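PDB 3HAZ: proline dehydrogenase from Bradyrhizobium japonicum USDA 110, which probably oxidises proline to glutamate in two steps, using an FAD-dependent proline dehydrogenase and an NAD-dependent aldehyde dehydrogenase carried on one polypeptide chain. Local coordinates for residues D533-E537 with A590-A594; E610-A614 with N660-A664; R517-F521 with L604-L608. All coordinates share one frame. Residues are numbered along the deposited sequence.

Interaction 1 (D533-E537 with A590-A594)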
# COMPACT_ATOMS: atom_id res chain seq x y z
N ASP A 533 15.74 -36.47 -34.17
CA ASP A 533 15.50 -35.17 -34.79
C ASP A 533 16.77 -34.60 -35.39
O ASP A 533 16.78 -34.14 -36.53
CB ASP A 533 14.90 -34.19 -33.77
CG ASP A 533 13.46 -34.55 -33.39
OD1 ASP A 533 12.87 -35.42 -34.06
OD2 ASP A 533 12.92 -33.96 -32.43
N VAL A 534 17.86 -34.63 -34.61
CA VAL A 534 19.14 -34.12 -35.09
C VAL A 534 19.64 -34.94 -36.27
O VAL A 534 20.15 -34.39 -37.25
CB VAL A 534 20.20 -34.10 -33.96
CG1 VAL A 534 21.58 -33.83 -34.53
CG2 VAL A 534 19.83 -33.06 -32.90
N LYS A 535 19.48 -36.25 -36.18
CA LYS A 535 19.91 -37.14 -37.26
C LYS A 535 19.14 -36.84 -38.55
O LYS A 535 19.68 -36.92 -39.64
CB LYS A 535 19.73 -38.60 -36.86
CG LYS A 535 20.21 -39.59 -37.92
CD LYS A 535 20.05 -41.03 -37.46
CE LYS A 535 20.52 -41.99 -38.53
NZ LYS A 535 21.90 -41.67 -39.00
N ALA A 536 17.86 -36.48 -38.40
CA ALA A 536 17.02 -36.18 -39.55
C ALA A 536 17.49 -34.93 -40.29
O ALA A 536 17.25 -34.79 -41.49
CB ALA A 536 15.57 -36.02 -39.11
N GLU A 537 18.14 -34.01 -39.58
CA GLU A 537 18.62 -32.78 -40.19
C GLU A 537 19.91 -33.03 -40.98
O GLU A 537 20.91 -33.49 -40.42
CB GLU A 537 18.83 -31.69 -39.14
CG GLU A 537 17.55 -31.20 -38.51
CD GLU A 537 16.64 -30.49 -39.50
OE1 GLU A 537 17.17 -29.83 -40.43
OE2 GLU A 537 15.41 -30.58 -39.35
N ALA A 590 16.81 -28.62 -33.62
CA ALA A 590 17.45 -29.82 -34.17
C ALA A 590 18.37 -29.45 -35.33
O ALA A 590 19.49 -29.96 -35.44
CB ALA A 590 16.40 -30.83 -34.61
N HIS A 591 17.88 -28.57 -36.20
CA HIS A 591 18.64 -28.08 -37.34
C HIS A 591 19.92 -27.39 -36.89
O HIS A 591 21.00 -27.67 -37.41
CB HIS A 591 17.77 -27.11 -38.15
CG HIS A 591 18.48 -26.46 -39.28
ND1 HIS A 591 18.81 -27.12 -40.45
CD2 HIS A 591 18.91 -25.18 -39.45
CE1 HIS A 591 19.42 -26.29 -41.27
NE2 HIS A 591 19.49 -25.11 -40.69
N PHE A 592 19.81 -26.49 -35.92
CA PHE A 592 20.98 -25.77 -35.44
C PHE A 592 21.91 -26.64 -34.60
O PHE A 592 23.13 -26.47 -34.65
CB PHE A 592 20.55 -24.51 -34.67
CG PHE A 592 20.11 -23.39 -35.57
CD1 PHE A 592 18.76 -23.20 -35.85
CD2 PHE A 592 21.03 -22.54 -36.15
CE1 PHE A 592 18.35 -22.19 -36.69
CE2 PHE A 592 20.62 -21.51 -36.99
CZ PHE A 592 19.28 -21.34 -37.26
N ILE A 593 21.35 -27.56 -33.83
CA ILE A 593 22.17 -28.51 -33.09
C ILE A 593 22.95 -29.36 -34.08
O ILE A 593 24.14 -29.64 -33.87
CB ILE A 593 21.32 -29.39 -32.15
CG1 ILE A 593 20.82 -28.57 -30.96
CG2 ILE A 593 22.12 -30.60 -31.67
CD1 ILE A 593 19.82 -29.29 -30.09
N ALA A 594 22.30 -29.75 -35.17
CA ALA A 594 22.97 -30.54 -36.21
C ALA A 594 24.16 -29.78 -36.79
O ALA A 594 25.22 -30.36 -37.00
CB ALA A 594 21.98 -30.91 -37.33
O HOH W 1 14.69 -28.16 -36.94
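This is a helix-to-helix contact in the aldehyde dehydrogenase half of the enzyme, where the C-terminal part of helix 524-536, with Glu537, rests on the first turns of helix 589-598. The backbones come close, with 4.7 Å between Val534 CA and Ala590 CA, because small residues face the partner: Ala590 and Ala594, one turn apart, both point their CB toward 533-537. Val534 lies across this pair. Val534 CG2 meets Ile593 CG2 at 3.6 Å, while Val534 CG1 is 4.1 Å from Ala594 CB. Ile593 carries the apolar patch onward to Leu604, Ala607 and Leu608 of helix 604-629. Glu537, at the C-terminal side of helix 524-536, reaches across to helix 589-598. Glu537 CB packs on Ala594 CB at 3.7 Å, and its carboxylate accepts a hydrogen bond from the imidazole, His591 ND1 to Glu537 OE1 at 3.2 Å. The OE1 atom lies near the ring plane, at the edge, which suits an in-plane His-carboxylate hydrogen bond. A water takes the amide proton of His591 N at 3.3 Å and donates a weak bond to Glu537 OE2 at 3.5 Å. On the far side of helix 589-598, Phe592 packs on Leu611 and Leu698. An apolar strip with a polar clasp at one border thus joins two helices of the all-helical stretch that precedes the strands of the aldehyde dehydrogenase fold.

Interaction 2 (E610-A614 with N660-A664). With NAD (nicotinamide-adenine-dinucleotide), chain D.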
# COMPACT_ATOMS: atom_id res chain seq x y z
N GLU A 610 24.50 -24.57 -26.33
CA GLU A 610 24.77 -23.37 -27.12
C GLU A 610 23.48 -22.85 -27.76
O GLU A 610 23.24 -21.65 -27.79
CB GLU A 610 25.86 -23.60 -28.17
CG GLU A 610 26.06 -22.37 -29.06
CD GLU A 610 27.38 -22.36 -29.83
OE1 GLU A 610 28.06 -23.40 -29.91
OE2 GLU A 610 27.72 -21.29 -30.37
N LEU A 611 22.66 -23.77 -28.28
CA LEU A 611 21.37 -23.38 -28.83
C LEU A 611 20.55 -22.62 -27.78
O LEU A 611 20.03 -21.54 -28.06
CB LEU A 611 20.60 -24.60 -29.35
CG LEU A 611 19.25 -24.38 -30.07
CD1 LEU A 611 18.14 -23.98 -29.10
CD2 LEU A 611 19.38 -23.35 -31.18
N ARG A 612 20.44 -23.18 -26.58
CA ARG A 612 19.74 -22.50 -25.49
C ARG A 612 20.31 -21.10 -25.24
O ARG A 612 19.56 -20.13 -25.11
CB ARG A 612 19.78 -23.33 -24.20
CG ARG A 612 18.86 -24.56 -24.19
CD ARG A 612 18.78 -25.18 -22.80
NE ARG A 612 18.09 -24.31 -21.85
CZ ARG A 612 18.20 -24.39 -20.53
NH1 ARG A 612 18.98 -25.32 -19.98
NH2 ARG A 612 17.53 -23.55 -19.75
N GLU A 613 21.63 -21.01 -25.16
CA GLU A 613 22.32 -19.75 -24.90
C GLU A 613 22.00 -18.69 -25.96
O GLU A 613 21.80 -17.51 -25.65
CB GLU A 613 23.83 -19.99 -24.83
CG GLU A 613 24.65 -18.77 -24.42
CD GLU A 613 26.14 -19.04 -24.44
OE1 GLU A 613 26.53 -20.20 -24.69
OE2 GLU A 613 26.93 -18.10 -24.20
N ALA A 614 21.97 -19.11 -27.22
CA ALA A 614 21.65 -18.21 -28.32
C ALA A 614 20.27 -17.60 -28.13
O ALA A 614 20.09 -16.39 -28.25
CB ALA A 614 21.74 -18.94 -29.67
N ASN A 660 34.43 -21.13 -31.57
CA ASN A 660 34.13 -22.06 -30.48
C ASN A 660 32.69 -21.97 -29.96
O ASN A 660 32.16 -22.94 -29.42
CB ASN A 660 35.14 -21.92 -29.34
CG ASN A 660 35.06 -20.59 -28.63
OD1 ASN A 660 34.70 -19.57 -29.23
ND2 ASN A 660 35.39 -20.58 -27.34
N PHE A 661 32.07 -20.80 -30.13
CA PHE A 661 30.63 -20.63 -29.94
C PHE A 661 30.08 -19.91 -31.16
O PHE A 661 29.72 -18.73 -31.08
CB PHE A 661 30.33 -19.86 -28.66
CG PHE A 661 30.65 -20.63 -27.40
CD1 PHE A 661 31.87 -20.48 -26.77
CD2 PHE A 661 29.73 -21.52 -26.86
CE1 PHE A 661 32.17 -21.19 -25.62
CE2 PHE A 661 30.02 -22.23 -25.71
CZ PHE A 661 31.24 -22.06 -25.09
N PRO A 662 30.02 -20.62 -32.29
CA PRO A 662 29.77 -20.09 -33.63
C PRO A 662 28.35 -19.56 -33.78
O PRO A 662 28.07 -18.82 -34.71
CB PRO A 662 29.93 -21.31 -34.55
CG PRO A 662 30.42 -22.42 -33.70
CD PRO A 662 30.09 -22.09 -32.28
N LEU A 663 27.47 -19.97 -32.88
CA LEU A 663 26.09 -19.53 -32.92
C LEU A 663 25.76 -18.51 -31.83
O LEU A 663 25.26 -17.43 -32.13
CB LEU A 663 25.13 -20.72 -32.83
CG LEU A 663 23.66 -20.31 -32.76
CD1 LEU A 663 23.26 -19.61 -34.04
CD2 LEU A 663 22.76 -21.52 -32.49
N ALA A 664 26.05 -18.86 -30.58
CA ALA A 664 25.58 -18.04 -29.45
C ALA A 664 26.34 -16.72 -29.30
O ALA A 664 25.73 -15.68 -29.07
CB ALA A 664 25.62 -18.83 -28.14
PA NAD D . 41.09 -15.25 -33.20
O1A NAD D . 41.87 -13.96 -32.55
O2A NAD D . 42.07 -16.17 -33.79
O5B NAD D . 40.06 -14.68 -34.37
C5B NAD D . 38.67 -14.59 -34.09
C4B NAD D . 37.94 -13.68 -35.09
O4B NAD D . 38.67 -12.45 -35.47
C3B NAD D . 37.66 -14.33 -36.51
O3B NAD D . 36.38 -14.26 -37.06
C2B NAD D . 38.88 -13.87 -37.30
O2B NAD D . 38.99 -14.18 -38.67
C1B NAD D . 38.95 -12.47 -36.86
N9A NAD D . 40.28 -11.89 -37.12
C8A NAD D . 41.46 -12.55 -37.21
N7A NAD D . 42.48 -11.58 -37.47
C5A NAD D . 41.87 -10.31 -37.53
C6A NAD D . 42.38 -9.04 -37.75
N6A NAD D . 43.81 -8.86 -37.97
N1A NAD D . 41.55 -7.96 -37.76
C2A NAD D . 40.20 -8.13 -37.55
N3A NAD D . 39.69 -9.38 -37.33
C4A NAD D . 40.53 -10.48 -37.32
O3 NAD D . 40.16 -16.02 -32.03
PN NAD D . 39.59 -17.57 -32.32
O1N NAD D . 40.87 -18.53 -32.79
O2N NAD D . 38.56 -17.54 -33.36
O5D NAD D . 38.93 -18.20 -30.92
C5D NAD D . 39.78 -18.55 -29.84
C4D NAD D . 40.03 -17.37 -28.87
O4D NAD D . 38.87 -16.48 -28.58
C3D NAD D . 40.70 -17.61 -27.45
O3D NAD D . 41.90 -16.96 -27.13
C2D NAD D . 39.47 -17.41 -26.54
O2D NAD D . 39.57 -17.49 -25.13
C1D NAD D . 38.82 -16.25 -27.19
N1N NAD D . 37.41 -16.21 -26.76
C2N NAD D . 37.06 -15.43 -25.65
C3N NAD D . 35.67 -15.40 -25.20
C7N NAD D . 35.27 -14.53 -23.99
O7N NAD D . 34.13 -14.34 -23.77
N7N NAD D . 36.30 -13.84 -23.23
C4N NAD D . 34.64 -16.20 -25.92
C5N NAD D . 35.00 -16.97 -27.02
C6N NAD D . 36.41 -17.01 -27.48
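The loop 660-664 belongs to the NAD-binding part of the aldehyde dehydrogenase fold: it carries the family's Trp-Asn-Phe-Pro sequence, beginning at Trp659, and leads from strand 641-656 into helix 664-675. Helix 604-629 clasps it from the side. Two complementary fits hold the pieces together. First, the methyl of Ala664 is a small bump that settles into a hollow on the helix, bounded by Glu610, Glu613 and Ala614. Ala664 CB is 3.7 Å from Glu610 CG, 3.7 Å from Glu613 CD and 3.8 Å from Ala614 N, and the backbones close to 4.1 Å between Ala614 CA and Ala664 CA. Second, the extended Glu610 side chain is a prong pushed into the concave side of the loop. Glu610 OE2 accepts hydrogen bonds from Leu663 N at 2.8 Å and Ala664 N at 3.0 Å, though the model crowds this oxygen and its place is uncertain; OE1 forms a salt bridge with Lys602. Leu663 fills the groove beside Ala614, its CG 3.9 Å from Ala614 CB and its CD2 4.1 Å from Leu611 CD2, with Ile691 and Ala695 of helix 689-702 touching it. Phe661 offers a ring edge to Glu610 CD. At the other end of the loop, Asn660 lies beside Cys794, the predicted active-site residue; Asn660 ND2 is hydrogen-bonded to Gln792 O, and Asn660 OD1 lies 3.4 Å from C5N on the NAD nicotinamide ring.

Interaction 3 (R517-F521 with L604-L608)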
# COMPACT_ATOMS: atom_id res chain seq x y z
N ARG A 517 14.26 -24.00 -23.52
CA ARG A 517 13.97 -25.38 -23.14
C ARG A 517 15.18 -26.28 -23.30
O ARG A 517 15.94 -26.15 -24.26
CB ARG A 517 12.82 -25.94 -23.98
CG ARG A 517 11.45 -25.40 -23.63
CD ARG A 517 10.39 -26.15 -24.42
NE ARG A 517 10.61 -27.59 -24.38
CZ ARG A 517 10.18 -28.45 -25.30
NH1 ARG A 517 10.44 -29.75 -25.17
NH2 ARG A 517 9.50 -28.02 -26.35
N GLY A 518 15.33 -27.22 -22.37
CA GLY A 518 16.39 -28.22 -22.44
C GLY A 518 15.81 -29.61 -22.62
O GLY A 518 14.63 -29.76 -22.94
N VAL A 519 16.63 -30.63 -22.40
CA VAL A 519 16.22 -32.01 -22.56
C VAL A 519 16.84 -32.84 -21.45
O VAL A 519 18.01 -32.64 -21.12
CB VAL A 519 16.68 -32.57 -23.94
CG1 VAL A 519 16.30 -34.03 -24.10
CG2 VAL A 519 16.09 -31.73 -25.09
N GLU A 520 16.07 -33.75 -20.86
CA GLU A 520 16.61 -34.68 -19.88
C GLU A 520 17.13 -35.93 -20.57
O GLU A 520 16.34 -36.76 -21.06
CB GLU A 520 15.55 -35.05 -18.83
CG GLU A 520 16.06 -36.06 -17.79
CD GLU A 520 17.39 -35.65 -17.19
OE1 GLU A 520 17.42 -34.67 -16.41
OE2 GLU A 520 18.42 -36.31 -17.49
N PHE A 521 18.45 -36.07 -20.62
CA PHE A 521 19.09 -37.19 -21.30
C PHE A 521 18.78 -38.50 -20.57
O PHE A 521 18.88 -39.58 -21.15
CB PHE A 521 20.61 -36.97 -21.36
CG PHE A 521 21.04 -35.97 -22.41
CD1 PHE A 521 20.14 -35.05 -22.92
CD2 PHE A 521 22.35 -35.94 -22.85
CE1 PHE A 521 20.54 -34.13 -23.87
CE2 PHE A 521 22.76 -35.02 -23.79
CZ PHE A 521 21.85 -34.11 -24.31
N LEU A 604 26.60 -33.55 -28.17
CA LEU A 604 25.17 -33.23 -28.14
C LEU A 604 24.80 -32.24 -27.04
O LEU A 604 24.04 -31.30 -27.27
CB LEU A 604 24.32 -34.49 -28.03
CG LEU A 604 22.81 -34.27 -28.06
CD1 LEU A 604 22.38 -33.53 -29.32
CD2 LEU A 604 22.07 -35.60 -27.95
N ASP A 605 25.34 -32.43 -25.84
CA ASP A 605 24.99 -31.55 -24.73
C ASP A 605 25.57 -30.14 -24.89
O ASP A 605 24.95 -29.16 -24.47
CB ASP A 605 25.42 -32.14 -23.39
CG ASP A 605 24.81 -31.40 -22.22
OD1 ASP A 605 23.58 -31.18 -22.24
OD2 ASP A 605 25.55 -31.03 -21.28
N ASP A 606 26.75 -30.05 -25.51
CA ASP A 606 27.36 -28.74 -25.77
C ASP A 606 26.60 -27.98 -26.84
O ASP A 606 26.45 -26.77 -26.76
CB ASP A 606 28.82 -28.90 -26.19
CG ASP A 606 29.73 -29.22 -25.03
OD1 ASP A 606 29.39 -28.85 -23.89
OD2 ASP A 606 30.79 -29.84 -25.26
N ALA A 607 26.11 -28.71 -27.84
CA ALA A 607 25.34 -28.10 -28.92
C ALA A 607 24.00 -27.60 -28.39
O ALA A 607 23.65 -26.44 -28.58
CB ALA A 607 25.14 -29.10 -30.06
N LEU A 608 23.27 -28.46 -27.69
CA LEU A 608 22.00 -28.07 -27.10
C LEU A 608 22.17 -26.86 -26.17
O LEU A 608 21.39 -25.91 -26.20
CB LEU A 608 21.40 -29.23 -26.32
CG LEU A 608 20.20 -28.89 -25.45
CD1 LEU A 608 19.06 -28.36 -26.30
CD2 LEU A 608 19.76 -30.11 -24.65
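Arg517 enters at the margin: its backbone is what counts, with Arg517 O 4.3 Å from Leu608 CD1, while the guanidinium end leads away from helix 604-629 and Arg517 N is hydrogen-bonded to Glu586 OE1. Gly518 follows, its CA passing 4.5 Å from Leu608 CD2 and its backbone hydrogen-bonded to Gly359. Val519 then turns its side chain toward the helix, and Leu608 CD2 sits 3.9 Å from Val519 N and 4.0 Å from Val519 CB. The next residue, Glu520, points the other way and forms a salt bridge with Arg358. Those two partners, Arg358 and Gly359, belong to the proline dehydrogenase half, a TIM-type barrel, whereas helix 604-629 belongs to the aldehyde dehydrogenase half; the loop therefore lies between the two catalytic units, with Gly518 and Glu520 bonded to Gly359 and Arg358 and with Val519 and Phe521 packed on helix 604-629. Phe521 makes the largest contact of the five. Its ring packs against the first turn of the helix: Phe521 CZ is 3.9 Å from Leu604 CG, CE2 3.9 Å from Asp605 CB and CE1 4.2 Å from Leu608 CD2. Leu604 and Leu608 stand one turn apart on the same side, so the ring spans both, while the exposed Asp605 borders it. No hydrogen bond joins the two segments. Beyond the ring, Leu530 of helix 524-536 touches both Phe521 and Leu604.

Helix 604-629 is shared by interactions 2 and 3, which use successive turns of it, and interaction 1 reaches the same helix through Ile593, whose CG2 lies 3.7 Å from Ala607 CB. Phe592 CB, 3.9 Å from Leu611 CD2, ties interaction 1 to interaction 2, and Arg612 CG, 3.3 Å from Arg517 O, ties interaction 2 to interaction 3. Burial and chemistry change with position. Interaction 2, mostly buried and next to the NAD site, sets a carboxylate against backbone amides beside alanine and leucine packing. Interaction 1 is partly buried, apolar but for one His-carboxylate bond and a bridging water. Interaction 3, also partly buried, is purely van der Waals between its segments.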